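Long-range contacts in putative sugar kinase PH1459 (Pyrococcus horikoshii, PDB 3GBU), which binds ATP and probably phosphorylates a sugar, perhaps fructose, as a member of the PfkB carbohydrate kinase family: residues Phe28-Gly33 against Asp59-Tyr64; Val147-Lys152 against Ile183-Ile188; Ala158-Leu163 against Ile188-Glu193. The protein carries 1 engineered substitution. All coordinates share one frame; numbering follows the deposited sequence.

Overall arrangement
Contact 1 comes first along the chain and closes before the others open. It packs strand 27-33 of the small four-stranded sheet, the lid of PfkB-type kinases, on helix 60-71. Contacts 2 and 3 lie in and against the large nine-stranded sheet, and their segments alternate. They share Ile-188, their centres are about 13 Å apart, and Ala-186 packs on Phe-159 between them. Contact 2 ties the ends of two helices that pack on one face of that sheet. Contact 3 pairs two of its strands and carries Lys-190 of the ATP site. The centre of contact 1 lies about 30 Å from that of contact 2 and about 26 Å from that of contact 3, at the lid and dimer interface, away from the annotated ATP residues.

Contact 1 (Phe28-Gly33 against Asp59-Tyr64); sequences FEKHPG and DPFGEY
Lys-30 runs over one face of the Tyr-64 ring, the two side chains pointing opposite ways, and joins lid strand 27-33 to the N-terminal part of helix 60-71. Lys-30 CE sits 3.5 Å above the plane of the Tyr-64 ring, over its centre, in a CH-pi contact. Lys-30 NZ is 3.6 Å from the centroid of the Tyr-64 ring, over the same face, as a cation-pi pair. The bend at chi4 (-59°) swings NZ over the CD1/CE1 side of the ring, 22° off the normal, while CE stays over the centre. Lower down, Lys-30 CD meets Phe-61 CE1 at 3.8 Å. Phe-61 also packs edge-to-face with Phe-91 of the second subunit. Pro-32 completes the tight part. It crosses Tyr-64 at about a right angle, with Pro-32 CD 3.3 Å from Tyr-64 OH and Pro-32 CG 3.8 Å from Tyr-64 CE2. The looser, partly exposed side is at His-31 and Glu-29. His-31 touches Tyr-64 mainly through its backbone, and its NE2 donates to Glu-29 OE1 at 2.7 Å. Lys-30 NZ also donates to the carbonyls of Val-25 and Lys-23 of the second subunit. One ammonium therefore serves a ring and two carbonyls, linking this packing to the dimer interface.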
loop_
_atom_site.group_PDB
_atom_site.type_symbol
_atom_site.label_atom_id
_atom_site.label_comp_id
_atom_site.label_asym_id
_atom_site.label_seq_id
_atom_site.Cartn_x
_atom_site.Cartn_y
_atom_site.Cartn_z
ATOM N N PHE A 28 4.106 -8.919 7.628
ATOM C CA PHE A 28 4.440 -7.521 7.793
ATOM C C PHE A 28 3.722 -6.998 9.029
ATOM O O PHE A 28 2.550 -7.298 9.258
ATOM C CB PHE A 28 3.994 -6.729 6.565
ATOM C CG PHE A 28 4.739 -7.089 5.309
ATOM C CD1 PHE A 28 5.903 -6.410 4.955
ATOM C CD2 PHE A 28 4.278 -8.103 4.481
ATOM C CE1 PHE A 28 6.597 -6.741 3.788
ATOM C CE2 PHE A 28 4.964 -8.440 3.316
ATOM C CZ PHE A 28 6.125 -7.755 2.971
ATOM N N GLU A 29 4.446 -6.216 9.816
ATOM C CA GLU A 29 3.931 -5.627 11.039
ATOM C C GLU A 29 3.802 -4.122 10.765
ATOM O O GLU A 29 4.758 -3.477 10.320
ATOM C CB GLU A 29 4.927 -5.906 12.174
ATOM C CG GLU A 29 4.464 -5.519 13.556
ATOM C CD GLU A 29 5.489 -5.876 14.645
ATOM O OE1 GLU A 29 6.654 -5.393 14.569
ATOM O OE2 GLU A 29 5.116 -6.638 15.574
ATOM N N LYS A 30 2.628 -3.558 11.017
ATOM C CA LYS A 30 2.437 -2.136 10.741
ATOM C C LYS A 30 2.767 -1.237 11.931
ATOM O O LYS A 30 2.408 -1.536 13.070
ATOM C CB LYS A 30 1.005 -1.878 10.234
ATOM C CG LYS A 30 -0.022 -1.447 11.265
ATOM C CD LYS A 30 -1.329 -1.038 10.553
ATOM C CE LYS A 30 -2.217 -0.156 11.419
ATOM N NZ LYS A 30 -2.597 -0.819 12.690
ATOM N N HIS A 31 3.480 -0.154 11.645
ATOM C CA HIS A 31 3.889 0.825 12.653
ATOM C C HIS A 31 3.880 2.220 12.043
ATOM O O HIS A 31 3.894 2.370 10.824
ATOM C CB HIS A 31 5.314 0.543 13.151
ATOM C CG HIS A 31 5.467 -0.779 13.828
ATOM N ND1 HIS A 31 5.025 -1.014 15.113
ATOM C CD2 HIS A 31 5.989 -1.948 13.387
ATOM C CE1 HIS A 31 5.266 -2.274 15.434
ATOM N NE2 HIS A 31 5.850 -2.861 14.403
ATOM N N PRO A 32 3.865 3.260 12.891
ATOM C CA PRO A 32 3.866 4.636 12.385
ATOM C C PRO A 32 5.271 4.972 11.883
ATOM O O PRO A 32 6.263 4.580 12.508
ATOM C CB PRO A 32 3.495 5.467 13.613
ATOM C CG PRO A 32 2.796 4.490 14.526
ATOM C CD PRO A 32 3.596 3.228 14.337
ATOM N N GLY A 33 5.358 5.686 10.762
ATOM C CA GLY A 33 6.659 6.044 10.221
ATOM C C GLY A 33 6.700 7.434 9.605
ATOM O O GLY A 33 5.674 8.121 9.514
ATOM N N ASP A 59 -9.014 7.346 6.043
ATOM C CA ASP A 59 -9.137 5.898 6.095
ATOM C C ASP A 59 -8.659 5.354 7.433
ATOM O O ASP A 59 -8.196 6.107 8.285
ATOM C CB ASP A 59 -8.349 5.257 4.943
ATOM C CG ASP A 59 -6.897 5.694 4.913
ATOM O OD1 ASP A 59 -6.192 5.521 5.937
ATOM O OD2 ASP A 59 -6.464 6.207 3.858
ATOM N N PRO A 60 -8.774 4.033 7.640
ATOM C CA PRO A 60 -8.341 3.441 8.909
ATOM C C PRO A 60 -6.880 3.714 9.269
ATOM O O PRO A 60 -6.560 3.945 10.432
ATOM C CB PRO A 60 -8.620 1.950 8.710
ATOM C CG PRO A 60 -9.800 1.951 7.760
ATOM C CD PRO A 60 -9.395 3.015 6.769
ATOM N N PHE A 61 -6.001 3.686 8.273
ATOM C CA PHE A 61 -4.577 3.919 8.510
ATOM C C PHE A 61 -4.290 5.357 8.891
ATOM O O PHE A 61 -3.381 5.633 9.673
ATOM C CB PHE A 61 -3.762 3.495 7.282
ATOM C CG PHE A 61 -3.625 1.995 7.139
ATOM C CD1 PHE A 61 -4.156 1.142 8.108
ATOM C CD2 PHE A 61 -2.959 1.434 6.049
ATOM C CE1 PHE A 61 -4.027 -0.242 7.992
ATOM C CE2 PHE A 61 -2.828 0.054 5.928
ATOM C CZ PHE A 61 -3.367 -0.784 6.905
ATOM N N GLY A 62 -5.070 6.277 8.336
ATOM C CA GLY A 62 -4.894 7.671 8.682
ATOM C C GLY A 62 -5.274 7.854 10.143
ATOM O O GLY A 62 -4.561 8.520 10.888
ATOM N N GLU A 63 -6.387 7.245 10.556
ATOM C CA GLU A 63 -6.871 7.338 11.939
ATOM C C GLU A 63 -5.880 6.723 12.921
ATOM O O GLU A 63 -5.680 7.232 14.027
ATOM C CB GLU A 63 -8.232 6.645 12.066
ATOM C CG GLU A 63 -9.237 7.167 11.056
ATOM C CD GLU A 63 -10.559 6.432 11.097
ATOM O OE1 GLU A 63 -10.556 5.191 11.270
ATOM O OE2 GLU A 63 -11.609 7.100 10.936
ATOM N N TYR A 64 -5.271 5.619 12.503
ATOM C CA TYR A 64 -4.276 4.923 13.303
ATOM C C TYR A 64 -3.125 5.870 13.611
ATOM O O TYR A 64 -2.765 6.073 14.772
ATOM C CB TYR A 64 -3.745 3.724 12.515
ATOM C CG TYR A 64 -2.494 3.092 13.088
ATOM C CD1 TYR A 64 -2.545 2.299 14.237
ATOM C CD2 TYR A 64 -1.261 3.266 12.464
ATOM C CE1 TYR A 64 -1.394 1.685 14.747
ATOM C CE2 TYR A 64 -0.106 2.665 12.964
ATOM C CZ TYR A 64 -0.180 1.870 14.105
ATOM O OH TYR A 64 0.958 1.244 14.569
#

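Contact 2 (Val147-Lys152 against Ile183-Ile188); sequences VIKKIK and IKLADI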
loop_
_atom_site.group_PDB
_atom_site.type_symbol
_atom_site.label_atom_id
_atom_site.label_comp_id
_atom_site.label_asym_id
_atom_site.label_seq_id
_atom_site.Cartn_x
_atom_site.Cartn_y
_atom_site.Cartn_z
ATOM N N VAL A 147 6.089 27.518 2.370
ATOM C CA VAL A 147 5.907 27.693 3.813
ATOM C C VAL A 147 7.213 28.045 4.517
ATOM O O VAL A 147 7.271 29.019 5.273
ATOM C CB VAL A 147 5.313 26.419 4.465
ATOM C CG1 VAL A 147 5.372 26.521 5.976
ATOM C CG2 VAL A 147 3.883 26.232 4.017
ATOM N N ILE A 148 8.258 27.257 4.271
ATOM C CA ILE A 148 9.562 27.496 4.897
ATOM C C ILE A 148 10.143 28.847 4.475
ATOM O O ILE A 148 10.807 29.530 5.268
ATOM C CB ILE A 148 10.581 26.388 4.528
ATOM C CG1 ILE A 148 10.101 25.031 5.063
ATOM C CG2 ILE A 148 11.957 26.738 5.090
ATOM C CD1 ILE A 148 9.962 24.970 6.588
ATOM N N LYS A 149 9.916 29.221 3.218
ATOM C CA LYS A 149 10.408 30.500 2.720
ATOM C C LYS A 149 9.743 31.622 3.528
ATOM O O LYS A 149 10.419 32.522 4.010
ATOM C CB LYS A 149 10.080 30.659 1.232
ATOM C CG LYS A 149 10.597 31.951 0.590
ATOM C CD LYS A 149 12.083 31.859 0.300
ATOM C CE LYS A 149 12.589 33.073 -0.457
ATOM N NZ LYS A 149 12.094 33.094 -1.856
ATOM N N LYS A 150 8.422 31.559 3.689
ATOM C CA LYS A 150 7.723 32.593 4.451
ATOM C C LYS A 150 8.167 32.684 5.910
ATOM O O LYS A 150 8.408 33.778 6.405
ATOM C CB LYS A 150 6.206 32.382 4.439
ATOM C CG LYS A 150 5.462 33.426 5.299
ATOM C CD LYS A 150 4.034 33.011 5.634
ATOM C CE LYS A 150 3.222 34.162 6.227
ATOM N NZ LYS A 150 3.821 34.790 7.449
ATOM N N ILE A 151 8.266 31.549 6.599
ATOM C CA ILE A 151 8.655 31.560 8.014
ATOM C C ILE A 151 10.116 31.922 8.267
ATOM O O ILE A 151 10.473 32.345 9.365
ATOM C CB ILE A 151 8.343 30.205 8.693
ATOM C CG1 ILE A 151 9.195 29.097 8.084
ATOM C CG2 ILE A 151 6.863 29.860 8.505
ATOM C CD1 ILE A 151 8.666 27.693 8.379
ATOM N N LYS A 152 10.953 31.765 7.247
ATOM C CA LYS A 152 12.373 32.078 7.354
ATOM C C LYS A 152 12.556 33.434 8.026
ATOM O O LYS A 152 12.012 34.438 7.569
ATOM C CB LYS A 152 13.014 32.100 5.965
ATOM C CG LYS A 152 14.513 32.292 5.965
ATOM C CD LYS A 152 15.185 31.194 6.750
ATOM C CE LYS A 152 16.696 31.289 6.687
ATOM N NZ LYS A 152 17.309 30.290 7.615
ATOM N N ILE A 183 18.698 23.626 1.898
ATOM C CA ILE A 183 19.852 23.816 2.764
ATOM C C ILE A 183 20.120 25.298 2.997
ATOM O O ILE A 183 20.388 25.717 4.123
ATOM C CB ILE A 183 21.102 23.149 2.160
ATOM C CG1 ILE A 183 20.891 21.631 2.126
ATOM C CG2 ILE A 183 22.347 23.523 2.970
ATOM C CD1 ILE A 183 21.982 20.851 1.409
ATOM N N LYS A 184 20.034 26.089 1.934
ATOM C CA LYS A 184 20.268 27.520 2.050
ATOM C C LYS A 184 19.177 28.202 2.856
ATOM O O LYS A 184 19.367 29.301 3.361
ATOM C CB LYS A 184 20.379 28.158 0.665
ATOM C CG LYS A 184 21.614 27.705 -0.111
ATOM C CD LYS A 184 21.738 28.448 -1.441
ATOM C CE LYS A 184 22.962 27.997 -2.228
ATOM N NZ LYS A 184 23.088 28.733 -3.514
ATOM N N LEU A 185 18.031 27.546 2.978
ATOM C CA LEU A 185 16.926 28.097 3.753
ATOM C C LEU A 185 17.022 27.721 5.237
ATOM O O LEU A 185 16.370 28.331 6.086
ATOM C CB LEU A 185 15.591 27.579 3.209
ATOM C CG LEU A 185 14.923 28.312 2.043
ATOM C CD1 LEU A 185 13.586 27.662 1.760
ATOM C CD2 LEU A 185 14.723 29.782 2.391
ATOM N N ALA A 186 17.851 26.729 5.550
ATOM C CA ALA A 186 17.963 26.245 6.921
ATOM C C ALA A 186 19.041 26.808 7.828
ATOM O O ALA A 186 20.185 27.035 7.427
ATOM C CB ALA A 186 18.075 24.722 6.907
ATOM N N ASP A 187 18.655 27.015 9.077
ATOM C CA ASP A 187 19.582 27.487 10.086
ATOM C C ASP A 187 20.310 26.243 10.600
ATOM O O ASP A 187 21.500 26.278 10.911
ATOM C CB ASP A 187 18.805 28.130 11.230
ATOM C CG ASP A 187 18.034 29.356 10.791
ATOM O OD1 ASP A 187 18.678 30.406 10.601
ATOM O OD2 ASP A 187 16.796 29.266 10.630
ATOM N N ILE A 188 19.579 25.134 10.654
ATOM C CA ILE A 188 20.114 23.875 11.159
ATOM C C ILE A 188 20.038 22.746 10.132
ATOM O O ILE A 188 18.957 22.396 9.667
ATOM C CB ILE A 188 19.343 23.462 12.421
ATOM C CG1 ILE A 188 19.470 24.574 13.468
ATOM C CG2 ILE A 188 19.851 22.122 12.936
ATOM C CD1 ILE A 188 18.311 24.640 14.430
#
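Lys-152 leaves the end of helix 140-151 with CG anti to the backbone N (chi1 -175°), turns once at chi2 (59°) and then runs extended to the end of helix 172-185. That course brings its ammonium between Leu-185 and Asp-187. Lys-152 NZ donates to Leu-185 O at 2.7 Å. The donor stands above the carbonyl plane, 54° out of it. Lys-152 NZ also makes a salt bridge to Asp-187, 3.2 Å from OD2. As a hydrogen bond it is weak, and OD1 is nearly as close. The two side chains approach from opposite directions. The stronger partner of Asp-187 OD2 is the backbone N of Ile-157. Asp-187 thus links the lysine to strand 156-160.

The apolar half is built round Leu-185. Its CD1 meets Ile-148 CG2 at 3.8 Å, with the two side chains set at a slant. The other methyl of Leu-185, CD2, lies 4.0 Å from Lys-149 CD, where the lysine chain passes nearly at a right angle on the solvent side. The Ile-148 side chain also packs on Val-128, Phe-130 and Ile-157.

The contact therefore joins the C-terminal ends of two helices that pack on one side of the large sheet. Strand 156-160 follows the first helix, strand 188-192 follows the second, and both strands run parallel beside each other.

Contact 3 (Ala158-Leu163 against Ile188-Glu193); sequences AFDVNL and IVKASE. With ATP (adenosine-5'-triphosphate), chain E.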
loop_
_atom_site.group_PDB
_atom_site.type_symbol
_atom_site.label_atom_id
_atom_site.label_comp_id
_atom_site.label_asym_id
_atom_site.label_seq_id
_atom_site.Cartn_x
_atom_site.Cartn_y
_atom_site.Cartn_z
ATOM N N ALA A 158 15.073 23.848 10.527
ATOM C CA ALA A 158 15.926 22.663 10.627
ATOM C C ALA A 158 15.638 21.721 9.462
ATOM O O ALA A 158 14.479 21.431 9.160
ATOM C CB ALA A 158 15.687 21.943 11.961
ATOM N N PHE A 159 16.698 21.241 8.821
ATOM C CA PHE A 159 16.561 20.350 7.682
ATOM C C PHE A 159 17.453 19.118 7.762
ATOM O O PHE A 159 18.667 19.234 7.883
ATOM C CB PHE A 159 16.877 21.123 6.390
ATOM C CG PHE A 159 16.650 20.328 5.130
ATOM C CD1 PHE A 159 15.371 19.883 4.791
ATOM C CD2 PHE A 159 17.714 20.020 4.284
ATOM C CE1 PHE A 159 15.152 19.146 3.630
ATOM C CE2 PHE A 159 17.511 19.285 3.126
ATOM C CZ PHE A 159 16.224 18.845 2.793
ATOM N N ASP A 160 16.841 17.938 7.708
ATOM C CA ASP A 160 17.583 16.679 7.711
ATOM C C ASP A 160 17.636 16.245 6.240
ATOM O O ASP A 160 16.623 15.845 5.672
ATOM C CB ASP A 160 16.847 15.607 8.528
ATOM C CG ASP A 160 17.623 14.289 8.599
ATOM O OD1 ASP A 160 18.417 14.001 7.683
ATOM O OD2 ASP A 160 17.434 13.527 9.565
ATOM N N VAL A 161 18.809 16.315 5.623
ATOM C CA VAL A 161 18.945 15.947 4.214
ATOM C C VAL A 161 18.235 14.638 3.852
ATOM O O VAL A 161 17.613 14.551 2.787
ATOM C CB VAL A 161 20.431 15.888 3.802
ATOM C CG1 VAL A 161 20.583 15.257 2.423
ATOM C CG2 VAL A 161 20.996 17.298 3.785
ATOM N N ASN A 162 18.335 13.640 4.733
ATOM C CA ASN A 162 17.687 12.334 4.555
ATOM C C ASN A 162 17.517 11.939 3.077
ATOM O O ASN A 162 16.403 11.787 2.577
ATOM C CB ASN A 162 16.326 12.366 5.274
ATOM C CG ASN A 162 15.733 10.986 5.478
ATOM O OD1 ASN A 162 16.464 10.011 5.677
ATOM N ND2 ASN A 162 14.399 10.898 5.450
ATOM N N LEU A 163 18.638 11.749 2.393
ATOM C CA LEU A 163 18.631 11.426 0.972
ATOM C C LEU A 163 18.097 10.041 0.606
ATOM O O LEU A 163 18.550 9.028 1.133
ATOM C CB LEU A 163 20.046 11.583 0.420
ATOM C CG LEU A 163 20.198 12.028 -1.035
ATOM C CD1 LEU A 163 19.926 13.515 -1.124
ATOM C CD2 LEU A 163 21.607 11.740 -1.526
ATOM N N ILE A 188 19.579 25.134 10.654
ATOM C CA ILE A 188 20.114 23.875 11.159
ATOM C C ILE A 188 20.038 22.746 10.132
ATOM O O ILE A 188 18.957 22.396 9.667
ATOM C CB ILE A 188 19.343 23.462 12.421
ATOM C CG1 ILE A 188 19.470 24.574 13.468
ATOM C CG2 ILE A 188 19.851 22.122 12.936
ATOM C CD1 ILE A 188 18.311 24.640 14.430
ATOM N N VAL A 189 21.188 22.178 9.783
ATOM C CA VAL A 189 21.228 21.097 8.810
ATOM C C VAL A 189 21.833 19.815 9.389
ATOM O O VAL A 189 22.848 19.858 10.081
ATOM C CB VAL A 189 22.053 21.495 7.548
ATOM C CG1 VAL A 189 22.105 20.323 6.565
ATOM C CG2 VAL A 189 21.437 22.729 6.886
ATOM N N LYS A 190 21.195 18.685 9.105
ATOM C CA LYS A 190 21.675 17.385 9.554
ATOM C C LYS A 190 21.934 16.531 8.317
ATOM O O LYS A 190 21.164 16.563 7.362
ATOM C CB LYS A 190 20.635 16.691 10.443
ATOM C CG LYS A 190 21.010 15.252 10.834
ATOM C CD LYS A 190 19.932 14.617 11.712
ATOM C CE LYS A 190 20.138 13.119 11.899
ATOM N NZ LYS A 190 19.918 12.322 10.657
ATOM N N ALA A 191 23.024 15.776 8.323
ATOM C CA ALA A 191 23.324 14.917 7.188
ATOM C C ALA A 191 24.402 13.914 7.528
ATOM O O ALA A 191 25.234 14.157 8.400
ATOM C CB ALA A 191 23.762 15.758 5.996
ATOM N N SER A 192 24.376 12.778 6.843
ATOM C CA SER A 192 25.384 11.756 7.057
ATOM C C SER A 192 26.602 12.168 6.231
ATOM O O SER A 192 26.481 12.929 5.269
ATOM C CB SER A 192 24.878 10.398 6.577
ATOM O OG SER A 192 24.825 10.348 5.164
ATOM N N GLU A 193 27.775 11.674 6.609
ATOM C CA GLU A 193 28.993 12.005 5.879
ATOM C C GLU A 193 28.792 11.612 4.421
ATOM O O GLU A 193 29.195 12.328 3.503
ATOM C CB GLU A 193 30.188 11.239 6.454
ATOM C CG GLU A 193 31.527 11.753 5.960
ATOM C CD GLU A 193 32.680 10.831 6.314
ATOM O OE1 GLU A 193 33.818 11.335 6.425
ATOM O OE2 GLU A 193 32.453 9.607 6.469
HETATM P PG ATP E . 20.055 7.444 8.320
HETATM O O1G ATP E . 20.872 7.008 7.139
HETATM O O2G ATP E . 18.768 8.129 7.901
HETATM O O3G ATP E . 19.828 6.301 9.307
HETATM P PB ATP E . 21.286 8.793 10.626
HETATM O O1B ATP E . 21.665 10.226 10.933
HETATM O O2B ATP E . 20.120 8.151 11.295
HETATM O O3B ATP E . 20.987 8.549 9.044
HETATM P PA ATP E . 22.895 6.969 12.231
HETATM O O1A ATP E . 21.668 6.186 12.658
HETATM O O2A ATP E . 24.162 6.216 11.974
HETATM O O3A ATP E . 22.595 7.883 10.903
HETATM O "O5'" ATP E . 23.200 8.144 13.292
HETATM C "C5'" ATP E . 22.313 8.492 14.360
HETATM C "C4'" ATP E . 23.180 8.761 15.592
HETATM O "O4'" ATP E . 22.866 7.730 16.537
HETATM C "C3'" ATP E . 24.688 8.609 15.376
HETATM O "O3'" ATP E . 25.321 9.805 14.975
HETATM C "C2'" ATP E . 25.183 8.103 16.690
HETATM O "O2'" ATP E . 25.543 9.152 17.593
HETATM C "C1'" ATP E . 24.036 7.282 17.223
HETATM N N9 ATP E . 24.375 5.847 16.933
HETATM C C8 ATP E . 24.090 5.093 15.834
HETATM N N7 ATP E . 24.576 3.827 15.954
HETATM C C5 ATP E . 25.183 3.751 17.149
HETATM C C6 ATP E . 25.911 2.725 17.937
HETATM N N6 ATP E . 26.085 1.491 17.444
HETATM N N1 ATP E . 26.399 3.074 19.174
HETATM C C2 ATP E . 26.239 4.322 19.707
HETATM N N3 ATP E . 25.587 5.304 19.045
HETATM C C4 ATP E . 25.047 5.082 17.795
#
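The carboxylate of Asp-160 is met by Lys-190 NZ from above its plane, 38° out of it, while Asn-162 N comes to OD1 on the anti side, 35° out of the plane. The setting is a beta-alpha-beta unit, strand 156-160, helix 172-185 and strand 188-192, in the ribokinase-like fold. The ring of Phe-159 has Val-161 N over one face, 4.0 Å above the plane and toward the rim. Phe-130 also meets this ring, with the planes at about 35°. Leu-179 and Ser-182 of helix 172-185 pack on the Phe-159 side chain.

The strands pair in parallel. Phe-159 N donates to Ile-188 O at 2.7 Å, Lys-190 N to Phe-159 O at 2.9 Å, and Val-161 N to Lys-190 O at 2.9 Å. On one side of the sheet helix 245-259 packs: Ala-158 on Met-250 and Leu-254, Ile-188 on Ile-257, and Lys-190 on Phe-249. Phe-159 and Val-189 face the other side. Just past the end of strand 156-160, Val-161 CG2 packs on Ala-191 CB at 3.9 Å.

Asp-160 and Lys-190 lie side by side and point the same way. The OD1 bond to Asn-162 N makes an Asx turn and would help fix the carboxylate. Asp-160 OD2 takes a salt bridge from Lys-190 NZ at 3.0 Å. The same Lys-190 NZ donates to O1B of the ATP beta-phosphate at 2.7 Å.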